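Local coordinates for protein putative L-alanine-DL-glutamate epimerase (Burkholderia xenovorans, PDB 3GO2) that binds magnesium and is probably a racemase or epimerase of the mandelate racemase/muconate lactonizing enzyme family, though its substrate is not established, at residues F41-V46 against G81-E86; E109-K114 against G297-M302; P187-D192 against N223-G228; E235-D240 against H260-I265; T326-N331 against P373-D378. All coordinates share one frame; numbering follows the deposited sequence. Where two conformers were deposited one is given.

Interaction 1: F41-V46 against G81-E86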
# COMPACT_ATOMS: atom_id res chain seq x y z
N PHE A 41 30.32 12.94 19.56
CA PHE A 41 29.24 11.97 19.32
C PHE A 41 29.25 11.54 17.86
O PHE A 41 28.29 11.76 17.12
CB PHE A 41 27.90 12.56 19.73
CG PHE A 41 26.81 11.52 19.95
CD1 PHE A 41 27.00 10.48 20.85
CD2 PHE A 41 25.58 11.64 19.32
CE1 PHE A 41 26.01 9.53 21.06
CE2 PHE A 41 24.57 10.70 19.54
CZ PHE A 41 24.80 9.64 20.42
N GLY A 42 30.35 10.92 17.47
CA GLY A 42 30.47 10.28 16.17
C GLY A 42 30.62 11.25 15.01
O GLY A 42 30.36 10.87 13.87
N SER A 43 31.12 12.46 15.30
CA SER A 43 31.05 13.55 14.32
C SER A 43 32.39 14.25 14.07
O SER A 43 32.49 15.47 14.17
CB SER A 43 30.00 14.57 14.79
OG SER A 43 28.72 13.99 14.95
N PRO A 44 33.44 13.50 13.68
CA PRO A 44 34.66 14.17 13.27
C PRO A 44 34.45 15.05 12.03
O PRO A 44 33.70 14.66 11.14
CB PRO A 44 35.59 13.00 12.90
CG PRO A 44 34.67 11.87 12.52
CD PRO A 44 33.46 12.04 13.39
N GLY A 45 35.11 16.20 11.99
CA GLY A 45 35.09 17.05 10.80
C GLY A 45 34.18 18.27 10.84
O GLY A 45 34.21 19.10 9.91
N VAL A 46 33.34 18.40 11.88
CA VAL A 46 32.39 19.54 11.91
C VAL A 46 33.12 20.89 11.86
O VAL A 46 32.72 21.80 11.14
CB VAL A 46 31.46 19.51 13.16
CG1 VAL A 46 30.47 20.67 13.09
CG2 VAL A 46 30.71 18.15 13.23
N GLY A 81 23.55 16.23 5.10
CA GLY A 81 23.34 15.40 6.28
C GLY A 81 24.59 15.31 7.11
O GLY A 81 25.61 15.92 6.77
N GLY A 82 24.51 14.59 8.21
CA GLY A 82 25.70 14.29 9.01
C GLY A 82 26.53 15.51 9.37
O GLY A 82 26.01 16.54 9.79
N VAL A 83 27.83 15.39 9.22
CA VAL A 83 28.74 16.42 9.71
C VAL A 83 28.64 17.73 8.92
O VAL A 83 28.79 18.79 9.50
CB VAL A 83 30.19 15.93 9.82
CG1 VAL A 83 30.34 14.86 10.91
CG2 VAL A 83 30.67 15.42 8.57
N VAL A 84 28.33 17.66 7.63
CA VAL A 84 28.08 18.86 6.85
C VAL A 84 26.88 19.60 7.44
O VAL A 84 26.94 20.80 7.68
CB VAL A 84 27.80 18.53 5.38
CG1 VAL A 84 27.04 19.68 4.66
CG2 VAL A 84 29.10 18.16 4.67
N SER A 85 25.79 18.88 7.67
CA SER A 85 24.61 19.52 8.21
C SER A 85 24.83 20.02 9.65
O SER A 85 24.26 21.06 10.04
CB SER A 85 23.39 18.61 8.11
OG SER A 85 22.96 18.51 6.76
N GLU A 86 25.66 19.32 10.43
CA GLU A 86 26.02 19.82 11.77
C GLU A 86 26.76 21.15 11.68
O GLU A 86 26.54 22.05 12.49
CB GLU A 86 26.88 18.83 12.54
CG GLU A 86 26.18 17.57 12.94
CD GLU A 86 27.06 16.66 13.74
OE1 GLU A 86 27.69 17.14 14.72
OE2 GLU A 86 27.15 15.44 13.39
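The hydroxyl of Ser-43 donates to the carboxylate of Glu-86, with OG 2.6 Å from OE2. It meets the syn lone pair of OE2, on the side of the other carboxylate oxygen. Ser-43 OG stands anti to its carbonyl carbon (chi1 -58°), and Ser-43 CB also lies against the carboxylate, 3.5 Å from Glu-86 OE1. The Glu-86 chain is extended beyond CG (chi2 -178°), and this carries CD away from the helix toward the loop. Val-46 crosses this chain at about a right angle. Its CG2 rests 3.5 Å from Glu-86 OE1, while both of its methyls approach Glu-86 CB. The carboxylate therefore has a hydroxyl at one oxygen and a methyl at the other.

Val-83, one helical turn earlier, has CG1 3.7 Å from Ser-43 CA and 4.0 Å from Val-46 CG2. The same methyl sits 3.4 Å from Pro-44 O, a buried carbonyl oxygen for which the model holds no polar partner. Ser-43 to Val-46 form a type II turn. Gly-45 has positive phi, and it is the N-cap of the next helix.

The Glu-86 side chain is about 7 Å from a bound magnesium ion. Trp-295, on helix 293-296, touches both Ser-43 and Glu-86. Val-83 packs on Val-83 of a second subunit, and Ala-79 of that subunit touches Ser-43 and Glu-86. Both segments lie in the N-terminal domain, which in this superfamily caps the active-site end of the barrel. The contact joins the loop between strand 32-37 and helix 46-57 to the first turn of helix 82-103, next to a subunit interface.

Interaction 2: E109-K114 against G297-M302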
# COMPACT_ATOMS: atom_id res chain seq x y z
N GLU A 109 12.05 34.98 21.03
CA GLU A 109 11.30 36.06 20.39
C GLU A 109 11.38 35.97 18.86
O GLU A 109 10.56 36.55 18.16
CB GLU A 109 11.81 37.42 20.86
CG GLU A 109 10.77 38.51 20.89
CD GLU A 109 9.63 38.16 21.84
OE1 GLU A 109 8.78 37.33 21.45
OE2 GLU A 109 9.62 38.69 22.98
N LEU A 110 12.39 35.27 18.34
CA LEU A 110 12.52 35.06 16.91
C LEU A 110 11.75 33.81 16.47
O LEU A 110 11.53 33.60 15.28
CB LEU A 110 13.98 34.86 16.51
CG LEU A 110 14.95 35.98 16.84
CD1 LEU A 110 16.31 35.59 16.29
CD2 LEU A 110 14.47 37.29 16.28
N LEU A 111 11.36 33.00 17.44
CA LEU A 111 10.82 31.66 17.16
C LEU A 111 9.30 31.54 17.33
O LEU A 111 8.76 30.43 17.39
CB LEU A 111 11.52 30.64 18.07
CG LEU A 111 13.04 30.58 18.08
CD1 LEU A 111 13.59 29.58 19.11
CD2 LEU A 111 13.61 30.28 16.70
N GLY A 112 8.61 32.67 17.37
CA GLY A 112 7.17 32.68 17.55
C GLY A 112 6.76 33.24 18.89
O GLY A 112 5.57 33.35 19.19
N GLY A 113 7.75 33.65 19.68
CA GLY A 113 7.50 34.03 21.06
C GLY A 113 7.42 32.81 21.94
O GLY A 113 7.24 31.69 21.45
N LYS A 114 7.57 33.01 23.24
CA LYS A 114 7.46 31.87 24.16
C LYS A 114 5.97 31.53 24.37
O LYS A 114 5.07 32.37 24.18
CB LYS A 114 8.16 32.15 25.49
CG LYS A 114 7.58 33.28 26.32
CD LYS A 114 8.32 33.34 27.68
CE LYS A 114 7.98 34.62 28.43
NZ LYS A 114 6.53 34.65 28.75
N GLY A 297 20.35 23.10 13.75
CA GLY A 297 20.00 24.51 13.84
C GLY A 297 18.60 24.63 14.38
O GLY A 297 17.69 23.85 14.03
N VAL A 298 18.39 25.60 15.25
CA VAL A 298 17.08 25.78 15.83
C VAL A 298 16.01 26.20 14.82
O VAL A 298 14.84 25.81 14.99
CB VAL A 298 17.17 26.79 17.05
CG1 VAL A 298 15.80 27.29 17.47
CG2 VAL A 298 17.92 26.12 18.21
N TRP A 299 16.36 26.97 13.79
CA TRP A 299 15.34 27.41 12.83
C TRP A 299 14.85 26.21 12.06
O TRP A 299 13.65 26.02 11.87
CB TRP A 299 15.89 28.48 11.89
CG TRP A 299 14.84 29.20 11.13
CD1 TRP A 299 14.53 29.05 9.82
CD2 TRP A 299 13.94 30.18 11.65
NE1 TRP A 299 13.50 29.91 9.47
CE2 TRP A 299 13.13 30.61 10.59
CE3 TRP A 299 13.78 30.78 12.90
CZ2 TRP A 299 12.14 31.60 10.76
CZ3 TRP A 299 12.82 31.74 13.04
CH2 TRP A 299 12.02 32.14 11.99
N GLN A 300 15.77 25.36 11.63
CA GLN A 300 15.40 24.13 10.95
C GLN A 300 14.60 23.22 11.89
O GLN A 300 13.66 22.56 11.46
CB GLN A 300 16.64 23.40 10.42
CG GLN A 300 17.53 24.22 9.48
CD GLN A 300 16.77 25.00 8.44
OE1 GLN A 300 15.93 24.45 7.73
NE2 GLN A 300 17.01 26.31 8.38
N SER A 301 14.95 23.22 13.18
CA SER A 301 14.27 22.39 14.16
C SER A 301 12.83 22.83 14.37
O SER A 301 11.99 21.98 14.68
CB SER A 301 15.03 22.39 15.49
OG SER A 301 16.33 21.89 15.27
N MET A 302 12.54 24.13 14.23
CA MET A 302 11.15 24.59 14.30
C MET A 302 10.30 23.96 13.17
O MET A 302 9.13 23.57 13.38
CB MET A 302 11.06 26.13 14.28
CG MET A 302 11.72 26.83 15.46
SD MET A 302 11.25 26.33 17.15
CE MET A 302 9.53 26.92 17.09
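Leu-111 puts its two methyls among three side chains of helix 298-310. Its CG is anti to its carbonyl carbon (chi1 -54°), and the branch beyond faces the helix. CD1 meets Val-298 CG1 at 3.6 Å, and the two side chains cross at about a right angle. CD2 lies 3.8 Å from Trp-299 CE3, near the plane of the indole and at its edge. CD2 also approaches Met-302 CG at 4.1 Å.

Trp-299 has CG anti to the backbone N (chi1 -166°). Its six-membered ring reaches back to the loop, sliding past Leu-111 in the opposite direction. Leu-110 O lies in the plane of the indole, 3.2 Å from CZ3, and so faces the ring's C-H edge. Met-302 is bent at chi2 and chi3, and its CE ends 3.6 Å from Leu-111 O.

Phe-332 of helix 323-335 packs on Met-302, and Ala-335 of that helix packs on Leu-111. The Trp-299 ring meets His-65 edge-to-face and touches Leu-111 of a third subunit.

The contact joins the loop before strand 118-123 to the first turns of a helix in the C-terminal, barrel-type part of the chain. Its cross-segment chemistry is apolar: methyls meet methyls and an aromatic rim, and two backbone carbonyls face C-H groups. Shape and burial, rather than polar bonds between these segments, would be expected to hold it.

Interaction 3: P187-D192 against N223-G228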
# COMPACT_ATOMS: atom_id res chain seq x y z
N PRO A 187 29.91 -6.58 16.51
CA PRO A 187 29.11 -5.80 15.58
C PRO A 187 27.75 -6.36 15.20
O PRO A 187 26.93 -5.63 14.60
CB PRO A 187 30.03 -5.67 14.37
CG PRO A 187 30.91 -6.89 14.43
CD PRO A 187 31.15 -7.09 15.89
N ALA A 188 27.47 -7.62 15.52
CA ALA A 188 26.14 -8.18 15.28
C ALA A 188 25.07 -7.54 16.19
O ALA A 188 23.89 -7.52 15.84
CB ALA A 188 26.17 -9.70 15.47
N LEU A 189 25.51 -6.97 17.32
CA LEU A 189 24.63 -6.33 18.29
C LEU A 189 23.56 -7.30 18.83
O LEU A 189 22.43 -6.90 19.12
CB LEU A 189 23.96 -5.07 17.69
CG LEU A 189 24.85 -4.14 16.89
CD1 LEU A 189 24.05 -2.90 16.42
CD2 LEU A 189 26.11 -3.69 17.68
N ASN A 190 23.92 -8.56 19.00
CA ASN A 190 22.97 -9.52 19.59
C ASN A 190 22.73 -9.17 21.06
O ASN A 190 23.61 -8.62 21.74
CB ASN A 190 23.49 -10.95 19.46
CG ASN A 190 23.62 -11.40 18.01
OD1 ASN A 190 22.70 -11.17 17.21
ND2 ASN A 190 24.75 -12.05 17.68
N VAL A 191 21.54 -9.55 21.51
CA VAL A 191 21.10 -9.45 22.91
C VAL A 191 20.95 -10.87 23.46
O VAL A 191 20.34 -11.73 22.83
CB VAL A 191 19.75 -8.70 22.97
CG1 VAL A 191 19.14 -8.74 24.38
CG2 VAL A 191 19.94 -7.24 22.49
N ASP A 192 21.55 -11.12 24.61
CA ASP A 192 21.51 -12.43 25.24
C ASP A 192 21.01 -12.32 26.67
O ASP A 192 20.61 -11.25 27.13
CB ASP A 192 22.88 -13.13 25.16
CG ASP A 192 23.99 -12.37 25.86
OD1 ASP A 192 23.75 -11.37 26.58
OD2 ASP A 192 25.15 -12.81 25.68
N ASN A 223 22.12 0.03 20.07
CA ASN A 223 22.81 -1.15 20.62
C ASN A 223 22.20 -2.51 20.35
O ASN A 223 22.70 -3.52 20.86
CB ASN A 223 23.01 -0.96 22.13
CG ASN A 223 23.99 0.14 22.42
OD1 ASN A 223 25.05 0.21 21.78
ND2 ASN A 223 23.65 1.05 23.33
N ALA A 224 21.17 -2.58 19.52
CA ALA A 224 20.64 -3.86 19.04
C ALA A 224 20.11 -3.78 17.62
O ALA A 224 20.18 -2.72 16.96
CB ALA A 224 19.55 -4.35 19.99
N LYS A 225 19.61 -4.92 17.14
CA LYS A 225 18.78 -4.99 15.96
C LYS A 225 17.32 -5.14 16.40
O LYS A 225 17.04 -5.51 17.54
CB LYS A 225 19.19 -6.16 15.09
CG LYS A 225 20.70 -6.24 14.80
CD LYS A 225 21.25 -5.01 14.09
CE LYS A 225 22.76 -5.14 13.79
NZ LYS A 225 23.07 -6.11 12.66
N PRO A 226 16.37 -4.90 15.50
CA PRO A 226 14.97 -5.13 15.87
C PRO A 226 14.67 -6.42 16.68
O PRO A 226 13.96 -6.38 17.68
CB PRO A 226 14.27 -5.14 14.51
CG PRO A 226 15.06 -4.13 13.74
CD PRO A 226 16.49 -4.31 14.16
N GLU A 227 15.26 -7.54 16.29
CA GLU A 227 15.14 -8.78 17.04
C GLU A 227 15.46 -8.57 18.52
O GLU A 227 14.75 -9.06 19.39
CB GLU A 227 16.12 -9.81 16.49
CG GLU A 227 16.15 -11.12 17.29
CD GLU A 227 17.30 -12.04 16.93
OE1 GLU A 227 18.21 -11.64 16.15
OE2 GLU A 227 17.31 -13.17 17.47
N GLY A 228 16.58 -7.91 18.77
CA GLY A 228 17.08 -7.72 20.15
C GLY A 228 16.27 -6.68 20.90
O GLY A 228 16.02 -6.84 22.09
O HOH W 1 25.85 -6.12 12.20
O HOH W 2 19.87 -7.57 18.42
O HOH W 3 20.06 -10.20 17.41
O HOH W 4 23.29 -5.84 22.47
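Lys-225 packs its side chain against Ala-188 and Leu-189. Its CG stands anti to its carbonyl carbon (chi1 -50°), which places CG 3.6 Å from Ala-188 O. The bend at chi2 keeps CD beside the same oxygen. CE comes closest to it, 3.3 Å from Ala-188 O, and touches Leu-189 CD1 at 3.7 Å; the two side chains cross at about a right angle. At the tip, NZ donates to a water that in turn donates to Pro-187 O. Asn-314 of a fourth subunit also bonds NZ through OD1, and its ND2 donates to Ala-188 O.

Leu-189 has positive phi, and its CB lies 3.7 Å from Asn-223 O. Its carbonyl oxygen takes a C-H...O contact from Ala-224 CA at 3.5 Å. A second water joins Leu-189 O to the backbone N of Lys-225. Two more link Asn-190 to the other segment, one through O to Asn-223 O and one through OD1 to Glu-227 OE1.

Val-191 CG2 touches both Ala-224 CB (3.8 Å) and Gly-228 CA (3.7 Å).

Asn-223 OD1 accepts from Gly-180 N. The Asn-223 side chain lies close to Asn-221 and Arg-178, which bind 2-oxoglutarate in another structure of this protein; the ligand is absent from this chain. Segment 223-228 runs from the loop after strand 215-219 into helix 226-235, a strand-to-helix connection of the kind that surrounds the active site in enolase-superfamily barrels.

Interaction 4: E235-D240 against H260-I265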
# COMPACT_ATOMS: atom_id res chain seq x y z
N GLU A 235 11.31 -8.69 27.92
CA GLU A 235 11.88 -8.80 29.26
C GLU A 235 11.30 -7.75 30.21
O GLU A 235 11.00 -8.04 31.38
CB GLU A 235 13.39 -8.68 29.20
CG GLU A 235 14.09 -8.66 30.56
CD GLU A 235 14.07 -10.00 31.30
OE1 GLU A 235 14.22 -11.04 30.64
OE2 GLU A 235 13.94 -10.00 32.54
N LEU A 236 11.18 -6.53 29.72
CA LEU A 236 10.80 -5.38 30.54
C LEU A 236 9.34 -5.02 30.39
O LEU A 236 8.93 -3.88 30.62
CB LEU A 236 11.67 -4.18 30.18
CG LEU A 236 13.17 -4.40 30.30
CD1 LEU A 236 13.91 -3.15 29.83
CD2 LEU A 236 13.58 -4.81 31.74
N ALA A 237 8.52 -5.98 30.00
CA ALA A 237 7.15 -5.70 29.63
C ALA A 237 6.34 -5.10 30.79
O ALA A 237 5.43 -4.29 30.56
CB ALA A 237 6.48 -6.97 29.14
N ASP A 238 6.68 -5.51 32.01
CA ASP A 238 5.93 -5.09 33.20
C ASP A 238 6.56 -3.90 33.94
O ASP A 238 6.08 -3.49 35.02
CB ASP A 238 5.81 -6.28 34.15
CG ASP A 238 4.88 -7.35 33.62
OD1 ASP A 238 5.01 -8.51 34.06
OD2 ASP A 238 4.03 -7.04 32.76
N PHE A 239 7.63 -3.35 33.40
CA PHE A 239 8.24 -2.17 34.00
C PHE A 239 7.50 -0.92 33.61
O PHE A 239 6.98 -0.81 32.51
CB PHE A 239 9.66 -2.03 33.50
CG PHE A 239 10.65 -2.70 34.33
CD1 PHE A 239 11.28 -2.01 35.35
CD2 PHE A 239 10.95 -4.04 34.11
CE1 PHE A 239 12.21 -2.64 36.13
CE2 PHE A 239 11.88 -4.68 34.88
CZ PHE A 239 12.52 -3.99 35.89
N ASP A 240 7.46 0.06 34.51
CA ASP A 240 6.91 1.35 34.15
C ASP A 240 8.00 2.24 33.56
O ASP A 240 8.86 2.72 34.28
CB ASP A 240 6.32 2.01 35.39
CG ASP A 240 5.74 3.37 35.12
OD1 ASP A 240 5.27 3.63 33.99
OD2 ASP A 240 5.72 4.18 36.08
N HIS A 260 4.99 -3.65 18.58
CA HIS A 260 5.05 -4.67 19.61
C HIS A 260 5.55 -4.18 20.98
O HIS A 260 5.88 -5.01 21.84
CB HIS A 260 5.91 -5.82 19.10
CG HIS A 260 5.31 -6.48 17.91
ND1 HIS A 260 5.48 -6.01 16.63
CD2 HIS A 260 4.46 -7.54 17.81
CE1 HIS A 260 4.78 -6.75 15.80
NE2 HIS A 260 4.16 -7.69 16.48
N SER A 261 5.55 -2.87 21.20
CA SER A 261 6.04 -2.32 22.45
C SER A 261 4.92 -1.96 23.39
O SER A 261 3.98 -1.29 22.95
CB SER A 261 6.84 -1.05 22.18
OG SER A 261 7.36 -0.52 23.39
N PRO A 262 5.03 -2.32 24.68
CA PRO A 262 4.07 -1.84 25.68
C PRO A 262 4.54 -0.55 26.31
O PRO A 262 3.88 -0.02 27.20
CB PRO A 262 4.07 -2.96 26.73
CG PRO A 262 5.46 -3.44 26.72
CD PRO A 262 5.94 -3.33 25.26
N HIS A 263 5.66 -0.03 25.84
CA HIS A 263 6.21 1.25 26.27
C HIS A 263 6.25 2.28 25.15
O HIS A 263 6.41 1.93 24.00
CB HIS A 263 7.65 1.06 26.72
CG HIS A 263 7.83 -0.02 27.73
ND1 HIS A 263 7.18 0.00 28.94
CD2 HIS A 263 8.57 -1.15 27.71
CE1 HIS A 263 7.52 -1.07 29.63
NE2 HIS A 263 8.35 -1.79 28.91
N PRO A 264 6.19 3.56 25.51
CA PRO A 264 6.39 4.59 24.48
C PRO A 264 7.79 4.47 23.89
O PRO A 264 8.75 4.23 24.63
CB PRO A 264 6.22 5.91 25.26
CG PRO A 264 5.44 5.50 26.51
CD PRO A 264 5.87 4.12 26.83
N ILE A 265 7.89 4.62 22.57
CA ILE A 265 9.19 4.56 21.87
C ILE A 265 9.57 5.94 21.40
O ILE A 265 8.77 6.67 20.78
CB ILE A 265 9.12 3.62 20.64
CG1 ILE A 265 8.79 2.19 21.08
CG2 ILE A 265 10.42 3.65 19.82
CD1 ILE A 265 9.78 1.57 22.02
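His-263 holds CG anti to its carbonyl carbon (chi1 -53°), and chi2 of -58° turns the imidazole with its NE2-CE1 edge toward the turn 236-239. NE2 donates to Leu-236 O at 2.8 Å, with an angle of 144° at the hydrogen. The oxygen lies almost in the ring plane, but the donor stands well above the carbonyl plane. Phe-239 N reaches Leu-236 O from the opposite face, closing the type I turn. This oxygen thus accepts two bonds.

The neighbouring CE1 is 2.9 Å from Phe-239 O, which lies near the ring plane at the edge. Two carbonyl oxygens therefore flank this side of the imidazole. Pro-262 CG covers part of one face, 3.9 Å above the ring plane and offset toward the rim. The same CG is 3.9 Å from Ala-237 O.

Leu-233 of helix 226-235 and Leu-241 also pack on His-263. Within the second loop, Ser-261 OG donates to His-263 O at 2.7 Å.

Segment 235-240 leaves helix 226-235 toward strand 243-245. Segment 260-265 leads from helix 251-259 into strand 265-267. These are adjacent helix-to-strand loops of the beta/alpha barrel.

Interaction 5: T326-N331 against P373-D378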
# COMPACT_ATOMS: atom_id res chain seq x y z
N THR A 326 22.37 23.94 26.48
CA THR A 326 21.16 23.92 27.28
C THR A 326 20.33 25.17 27.03
O THR A 326 19.09 25.09 26.89
CB THR A 326 21.48 23.79 28.79
OG1 THR A 326 22.11 22.53 29.03
CG2 THR A 326 20.20 23.86 29.64
N MET A 327 20.99 26.32 26.94
CA MET A 327 20.26 27.58 26.72
C MET A 327 19.71 27.64 25.28
O MET A 327 18.62 28.13 25.06
CB MET A 327 21.13 28.78 27.07
CG MET A 327 21.53 28.82 28.52
SD MET A 327 20.15 28.80 29.72
CE MET A 327 20.83 29.96 30.98
N ILE A 328 20.43 27.08 24.32
CA ILE A 328 19.91 27.00 22.95
C ILE A 328 18.59 26.22 22.94
O ILE A 328 17.55 26.68 22.43
CB ILE A 328 20.96 26.36 22.01
CG1 ILE A 328 22.11 27.33 21.81
CG2 ILE A 328 20.39 26.03 20.61
CD1 ILE A 328 23.33 26.71 21.12
N ASN A 329 18.66 25.05 23.55
CA ASN A 329 17.51 24.15 23.64
C ASN A 329 16.38 24.74 24.48
O ASN A 329 15.20 24.51 24.18
CB ASN A 329 17.96 22.80 24.16
CG ASN A 329 18.62 21.96 23.09
OD1 ASN A 329 18.05 21.77 22.01
ND2 ASN A 329 19.83 21.49 23.36
N ALA A 330 16.71 25.51 25.52
CA ALA A 330 15.67 26.17 26.32
C ALA A 330 14.83 27.11 25.48
O ALA A 330 13.61 27.22 25.67
CB ALA A 330 16.28 26.93 27.48
N ASN A 331 15.46 27.82 24.54
CA ASN A 331 14.72 28.73 23.71
C ASN A 331 13.81 28.02 22.70
O ASN A 331 12.68 28.45 22.46
CB ASN A 331 15.67 29.72 23.00
CG ASN A 331 16.14 30.82 23.94
OD1 ASN A 331 15.51 31.87 24.02
ND2 ASN A 331 17.23 30.58 24.66
N PRO A 373 19.05 39.04 26.07
CA PRO A 373 19.15 39.00 24.61
C PRO A 373 20.02 37.81 24.15
O PRO A 373 21.08 37.57 24.71
CB PRO A 373 19.81 40.33 24.25
CG PRO A 373 19.38 41.26 25.39
CD PRO A 373 19.38 40.38 26.61
N GLY A 374 19.56 37.11 23.12
CA GLY A 374 20.24 35.95 22.62
C GLY A 374 19.81 34.67 23.33
O GLY A 374 18.70 34.56 23.84
N TRP A 375 20.70 33.68 23.34
CA TRP A 375 20.41 32.38 23.91
C TRP A 375 20.26 32.40 25.42
O TRP A 375 19.50 31.60 25.97
CB TRP A 375 21.48 31.36 23.53
CG TRP A 375 21.55 31.03 22.07
CD1 TRP A 375 22.67 31.08 21.30
CD2 TRP A 375 20.50 30.53 21.23
NE1 TRP A 375 22.38 30.69 20.01
CE2 TRP A 375 21.05 30.35 19.94
CE3 TRP A 375 19.16 30.20 21.43
CZ2 TRP A 375 20.29 29.86 18.85
CZ3 TRP A 375 18.40 29.72 20.33
CH2 TRP A 375 18.97 29.57 19.08
N GLY A 376 21.00 33.30 26.09
CA GLY A 376 20.92 33.38 27.56
C GLY A 376 22.23 33.13 28.29
O GLY A 376 22.30 33.23 29.51
N THR A 377 23.28 32.76 27.55
CA THR A 377 24.62 32.63 28.14
C THR A 377 25.65 32.77 27.03
O THR A 377 25.35 32.50 25.87
CB THR A 377 24.75 31.29 28.88
OG1 THR A 377 25.89 31.31 29.75
CG2 THR A 377 24.90 30.11 27.90
N ASP A 378 26.85 33.25 27.37
CA ASP A 378 27.95 33.42 26.44
C ASP A 378 29.14 32.62 26.95
O ASP A 378 29.44 32.64 28.14
CB ASP A 378 28.37 34.89 26.37
CG ASP A 378 27.32 35.78 25.75
OD1 ASP A 378 26.68 35.35 24.74
OD2 ASP A 378 27.15 36.92 26.25
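Helix 323-335 meets the loop 373-378 most closely at Ile-328 and Trp-375, whose CA atoms are 5.5 Å apart. Ile-328 CG1 is anti to its carbonyl carbon (chi1 -70°) and sits over the face of the Trp-375 indole. This is a CH-pi contact: CG1 is 3.6 Å from the centroid of the five-membered ring and 6° off the ring normal. Ile-328 CG2 lies farther along the indole, near CH2.

Asn-331 comes to the edge of the same ring. Its CB lies in the ring plane, 3.8 Å from CZ3 of Trp-375. Asn-331 ND2 donates to Met-327 O within the helix at 2.8 Å, with an angle of 159° at the hydrogen. It also makes a weak, bent bond to Trp-375 O. The other end of this amide, OD1, accepts from the backbone N of Tyr-108.

Met-327 touches the loop through CB and CG. Its CB is 3.4 Å from Trp-375 O, and its CG is 3.7 Å from Thr-377 CG2. The Met-327 and Thr-377 side chains cross at about a right angle. Thr-377 OG1 bonds His-358 O instead. Gly-374 and Gly-376 both have positive phi and flank Trp-375.

Asp-97 accepts from Trp-375 N. The contact is mainly dispersive, with a broad indole against aliphatic carbons. The buried Asn-331 amide is satisfied mostly within the helix and by Tyr-108 N; its bond to the loop, at Trp-375 O, adds only a weak polar link.

Interaction 1 comes first along the chain and lies in the N-terminal domain. Interaction 2 joins the loop after helix 82-103 to helix 298-310, and interactions 3 and 4 are nested inside the span it closes. Interaction 5 follows. Interactions 2 and 5 touch, with centres about 12 Å apart: Val-298 packs on Ile-328 and Trp-375, so helices 298-310 and 323-335 share one buried region. Interactions 3 and 4 lie about 17 Å apart, centre to centre, at the two ends of helix 226-235. Interactions 3 and 5 lie on opposite sides of the chain's centre, their own centres about 38 Å apart. The contacts thus span both the domain junction and the barrel.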